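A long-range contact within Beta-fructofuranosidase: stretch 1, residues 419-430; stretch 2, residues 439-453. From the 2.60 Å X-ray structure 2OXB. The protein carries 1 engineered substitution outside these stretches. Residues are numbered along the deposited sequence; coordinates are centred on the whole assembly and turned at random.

Stretch 1 419-430: LEEYTSVYFRIF
Stretch 2 (439-453) YVVLMCSDQSRSSLK

The most unusual feature of this contact is how its antiparallel ladder ends: past the Ser424-Asp446 pair, the last bridge of the ladder, the chain goes through a type I turn, Gln447 to Ser450, closed by Ser450 N to Gln447 O at 2.9 Å, and a hydroxyl pair takes over. Thr423 OG1 and Ser450 OG (both m) share a 2.6 Å hydrogen bond in which either could donate. Tyr422 N adds a weak bond to Arg449 O at 3.0 Å, bent to 130°.

Before the turn the rule is regular. Strands 423-430 and 439-446 run antiparallel at 172°, with axes 4.6 Å apart at closest. Hydrogen-bonded pairs are Phe430-Val440, Arg428-Leu442, Tyr426-Cys444 and Ser424-Asp446, CA-CA 4.9 to 5.4 Å. Val440 N to Phe430 O is 2.8 Å and Phe430 N to Val440 O 3.1 Å; Tyr426 N to Cys444 O is 2.8 Å and Cys444 N to Tyr426 O 2.9 Å. Toward the turn the ladder loosens: Asp446 N to Ser424 O is 3.2 Å, and the return bond, Ser424 N to Asp446 O, is weak at 3.5 Å. Between them sit the non-hydrogen-bonded pairs Ile429-Val441, Phe427-Met443 and Val425-Ser445, the last pinched to about 4.0 Å between CA atoms.

These three pairs share one face, which is mainly apolar. Phe427 (m, chi2 -66°) sets CE1 3.5 Å from Met443 CG and CD1 3.7 Å from Val441 CG1, the methyl that Ile429 CD1 (m, m) also meets at 3.6 Å. Val441 and Met443 are both t.

The other face mixes chemistries. Tyr426 (p, chi2 72°) folds its ring so that Cys444 O lies over one face, with CE1 3.4 Å from Cys444 CB. Arg428 (m, t, t) runs its aliphatic stem along Leu442 (t, p), CD to CD2 3.4 Å, burying methylenes against a hydrophobic neighbour.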

# COMPACT_ATOMS: atom_id res chain seq x y z
N LEU A 419 23.55 19.00 -2.35
CA LEU A 419 22.17 19.22 -1.90
C LEU A 419 21.27 20.20 -2.66
O LEU A 419 20.36 20.77 -2.06
CB LEU A 419 22.15 19.61 -0.42
CG LEU A 419 22.44 18.55 0.65
CD1 LEU A 419 22.18 19.18 2.01
CD2 LEU A 419 21.57 17.31 0.45
N GLU A 420 21.50 20.39 -3.95
CA GLU A 420 20.64 21.28 -4.71
C GLU A 420 19.27 20.61 -4.82
O GLU A 420 18.25 21.27 -4.96
CB GLU A 420 21.21 21.59 -6.11
CG GLU A 420 21.78 20.41 -6.90
CD GLU A 420 23.24 20.15 -6.57
OE1 GLU A 420 23.52 19.53 -5.53
OE2 GLU A 420 24.11 20.57 -7.37
N GLU A 421 19.27 19.28 -4.74
CA GLU A 421 18.03 18.52 -4.78
C GLU A 421 18.22 17.26 -3.94
O GLU A 421 19.13 16.47 -4.17
CB GLU A 421 17.62 18.16 -6.22
CG GLU A 421 18.42 17.07 -6.89
CD GLU A 421 18.11 16.93 -8.37
OE1 GLU A 421 18.76 16.10 -9.04
OE2 GLU A 421 17.22 17.64 -8.88
N TYR A 422 17.37 17.10 -2.92
CA TYR A 422 17.42 15.95 -2.02
C TYR A 422 16.04 15.68 -1.44
O TYR A 422 15.13 16.52 -1.51
CB TYR A 422 18.41 16.22 -0.87
CG TYR A 422 18.04 17.45 -0.07
CD1 TYR A 422 17.19 17.36 1.03
CD2 TYR A 422 18.44 18.72 -0.51
CE1 TYR A 422 16.72 18.52 1.66
CE2 TYR A 422 17.98 19.88 0.11
CZ TYR A 422 17.12 19.78 1.20
OH TYR A 422 16.63 20.93 1.77
N THR A 423 15.88 14.48 -0.88
CA THR A 423 14.62 14.08 -0.26
C THR A 423 14.94 13.88 1.20
O THR A 423 16.00 13.38 1.54
CB THR A 423 14.08 12.80 -0.92
OG1 THR A 423 13.48 13.15 -2.18
CG2 THR A 423 13.04 12.14 -0.03
N SER A 424 14.03 14.28 2.07
CA SER A 424 14.32 14.19 3.49
C SER A 424 13.24 13.66 4.41
O SER A 424 12.38 14.41 4.86
CB SER A 424 14.77 15.56 3.97
OG SER A 424 13.94 16.57 3.40
N VAL A 425 13.30 12.37 4.69
CA VAL A 425 12.36 11.75 5.61
C VAL A 425 13.03 11.87 6.97
O VAL A 425 14.21 11.55 7.13
CB VAL A 425 12.14 10.29 5.26
CG1 VAL A 425 11.29 9.62 6.31
CG2 VAL A 425 11.50 10.18 3.88
N TYR A 426 12.29 12.33 7.97
CA TYR A 426 12.87 12.49 9.28
C TYR A 426 11.83 12.43 10.38
O TYR A 426 10.65 12.16 10.13
CB TYR A 426 13.61 13.82 9.33
CG TYR A 426 12.73 15.00 8.96
CD1 TYR A 426 11.75 15.45 9.82
CD2 TYR A 426 12.88 15.64 7.73
CE1 TYR A 426 10.93 16.52 9.49
CE2 TYR A 426 12.06 16.71 7.37
CZ TYR A 426 11.09 17.14 8.26
OH TYR A 426 10.27 18.20 7.92
N PHE A 427 12.28 12.69 11.60
CA PHE A 427 11.46 12.68 12.80
C PHE A 427 11.50 14.02 13.53
O PHE A 427 12.44 14.80 13.35
CB PHE A 427 11.95 11.63 13.79
CG PHE A 427 11.68 10.22 13.36
CD1 PHE A 427 10.37 9.76 13.28
CD2 PHE A 427 12.72 9.35 13.08
CE1 PHE A 427 10.10 8.45 12.92
CE2 PHE A 427 12.47 8.03 12.72
CZ PHE A 427 11.15 7.58 12.64
N ARG A 428 10.48 14.26 14.35
CA ARG A 428 10.35 15.45 15.20
C ARG A 428 9.59 15.00 16.45
O ARG A 428 8.48 14.49 16.35
CB ARG A 428 9.55 16.53 14.50
CG ARG A 428 10.31 17.35 13.51
CD ARG A 428 9.33 17.87 12.50
NE ARG A 428 9.89 18.88 11.63
CZ ARG A 428 9.86 20.17 11.90
NH1 ARG A 428 9.30 20.60 13.03
NH2 ARG A 428 10.38 21.04 11.05
N ILE A 429 10.19 15.19 17.62
CA ILE A 429 9.56 14.78 18.87
C ILE A 429 9.05 15.97 19.68
O ILE A 429 9.76 16.95 19.89
CB ILE A 429 10.53 13.99 19.81
CG1 ILE A 429 11.15 12.79 19.08
CG2 ILE A 429 9.80 13.55 21.07
CD1 ILE A 429 10.17 11.74 18.62
N PHE A 430 7.82 15.86 20.14
CA PHE A 430 7.22 16.90 20.95
C PHE A 430 6.50 16.21 22.10
O PHE A 430 6.35 14.98 22.10
CB PHE A 430 6.23 17.72 20.13
CG PHE A 430 6.87 18.45 18.98
CD1 PHE A 430 7.87 19.39 19.22
CD2 PHE A 430 6.48 18.20 17.67
CE1 PHE A 430 8.47 20.07 18.17
CE2 PHE A 430 7.07 18.87 16.61
CZ PHE A 430 8.07 19.81 16.86
N TYR A 439 4.62 11.62 24.76
CA TYR A 439 5.21 12.32 23.64
C TYR A 439 4.57 11.96 22.30
O TYR A 439 3.90 10.93 22.16
CB TYR A 439 6.71 12.02 23.62
CG TYR A 439 7.43 12.45 24.88
CD1 TYR A 439 8.27 13.58 24.87
CD2 TYR A 439 7.25 11.78 26.09
CE1 TYR A 439 8.90 14.03 26.04
CE2 TYR A 439 7.88 12.22 27.27
CZ TYR A 439 8.70 13.34 27.23
OH TYR A 439 9.32 13.81 28.37
N VAL A 440 4.77 12.82 21.31
CA VAL A 440 4.24 12.57 19.97
C VAL A 440 5.42 12.51 19.00
O VAL A 440 6.27 13.41 18.94
CB VAL A 440 3.27 13.69 19.48
CG1 VAL A 440 2.67 13.29 18.14
CG2 VAL A 440 2.18 13.92 20.50
N VAL A 441 5.46 11.42 18.24
CA VAL A 441 6.52 11.23 17.27
C VAL A 441 6.02 11.53 15.87
O VAL A 441 5.16 10.84 15.33
CB VAL A 441 7.04 9.81 17.28
CG1 VAL A 441 8.25 9.71 16.36
CG2 VAL A 441 7.39 9.42 18.69
N LEU A 442 6.60 12.57 15.29
CA LEU A 442 6.25 13.00 13.96
C LEU A 442 7.18 12.46 12.88
O LEU A 442 8.39 12.67 12.93
CB LEU A 442 6.28 14.53 13.90
CG LEU A 442 5.96 15.04 12.49
CD1 LEU A 442 4.49 14.75 12.21
CD2 LEU A 442 6.25 16.52 12.38
N MET A 443 6.62 11.76 11.90
CA MET A 443 7.43 11.26 10.81
C MET A 443 7.04 12.11 9.59
O MET A 443 5.87 12.14 9.20
CB MET A 443 7.18 9.77 10.54
CG MET A 443 8.39 9.01 9.97
SD MET A 443 8.09 7.29 9.37
CE MET A 443 8.26 7.50 7.52
N CYS A 444 8.02 12.83 9.03
CA CYS A 444 7.80 13.66 7.85
C CYS A 444 8.61 13.16 6.67
O CYS A 444 9.71 12.62 6.85
CB CYS A 444 8.22 15.11 8.09
SG CYS A 444 7.26 16.07 9.30
N SER A 445 8.07 13.34 5.47
CA SER A 445 8.74 12.94 4.23
C SER A 445 8.65 14.13 3.29
O SER A 445 7.72 14.23 2.50
CB SER A 445 8.04 11.73 3.60
OG SER A 445 8.80 11.24 2.52
N ASP A 446 9.61 15.04 3.41
CA ASP A 446 9.64 16.25 2.59
C ASP A 446 9.97 15.98 1.13
O ASP A 446 10.91 15.24 0.81
CB ASP A 446 10.65 17.23 3.16
CG ASP A 446 10.07 18.61 3.31
OD1 ASP A 446 9.35 18.84 4.32
OD2 ASP A 446 10.33 19.46 2.41
N GLN A 447 9.22 16.61 0.23
CA GLN A 447 9.42 16.43 -1.20
C GLN A 447 9.66 17.74 -1.95
O GLN A 447 9.94 17.74 -3.15
CB GLN A 447 8.19 15.70 -1.75
CG GLN A 447 7.76 14.52 -0.86
CD GLN A 447 8.59 13.26 -1.10
OE1 GLN A 447 8.68 12.38 -0.24
NE2 GLN A 447 9.18 13.17 -2.29
N SER A 448 9.55 18.85 -1.22
CA SER A 448 9.75 20.21 -1.73
C SER A 448 10.98 20.43 -2.61
O SER A 448 10.93 21.20 -3.56
CB SER A 448 9.82 21.17 -0.55
OG SER A 448 10.88 20.79 0.30
N ARG A 449 12.09 19.77 -2.28
CA ARG A 449 13.31 19.89 -3.08
C ARG A 449 13.75 18.53 -3.65
O ARG A 449 14.90 18.37 -4.05
CB ARG A 449 14.47 20.48 -2.24
CG ARG A 449 14.44 22.01 -2.02
CD ARG A 449 13.57 22.43 -0.84
NE ARG A 449 12.64 23.51 -1.18
CZ ARG A 449 12.99 24.70 -1.66
NH1 ARG A 449 14.28 24.99 -1.84
NH2 ARG A 449 12.07 25.61 -1.95
N SER A 450 12.83 17.57 -3.71
CA SER A 450 13.15 16.24 -4.24
C SER A 450 13.77 16.24 -5.63
O SER A 450 14.48 15.30 -5.99
CB SER A 450 11.91 15.35 -4.25
OG SER A 450 11.65 14.80 -2.96
N SER A 451 13.52 17.29 -6.41
CA SER A 451 14.08 17.36 -7.76
C SER A 451 14.20 18.80 -8.17
O SER A 451 13.71 19.69 -7.47
CB SER A 451 13.18 16.64 -8.75
OG SER A 451 12.14 17.49 -9.18
N LEU A 452 14.86 19.02 -9.30
CA LEU A 452 15.07 20.37 -9.83
C LEU A 452 13.99 20.80 -10.82
O LEU A 452 13.77 21.99 -11.02
CB LEU A 452 16.44 20.47 -10.50
CG LEU A 452 17.65 20.67 -9.60
CD1 LEU A 452 18.91 20.57 -10.41
CD2 LEU A 452 17.54 22.04 -8.93
N LYS A 453 13.34 19.82 -11.44
CA LYS A 453 12.28 20.09 -12.41
C LYS A 453 11.00 20.47 -11.65
O LYS A 453 10.37 19.61 -11.04
CB LYS A 453 12.05 18.85 -13.28
CG LYS A 453 10.99 19.03 -14.33
CD LYS A 453 10.95 17.85 -15.28
CE LYS A 453 9.95 18.13 -16.38
NZ LYS A 453 9.95 17.07 -17.41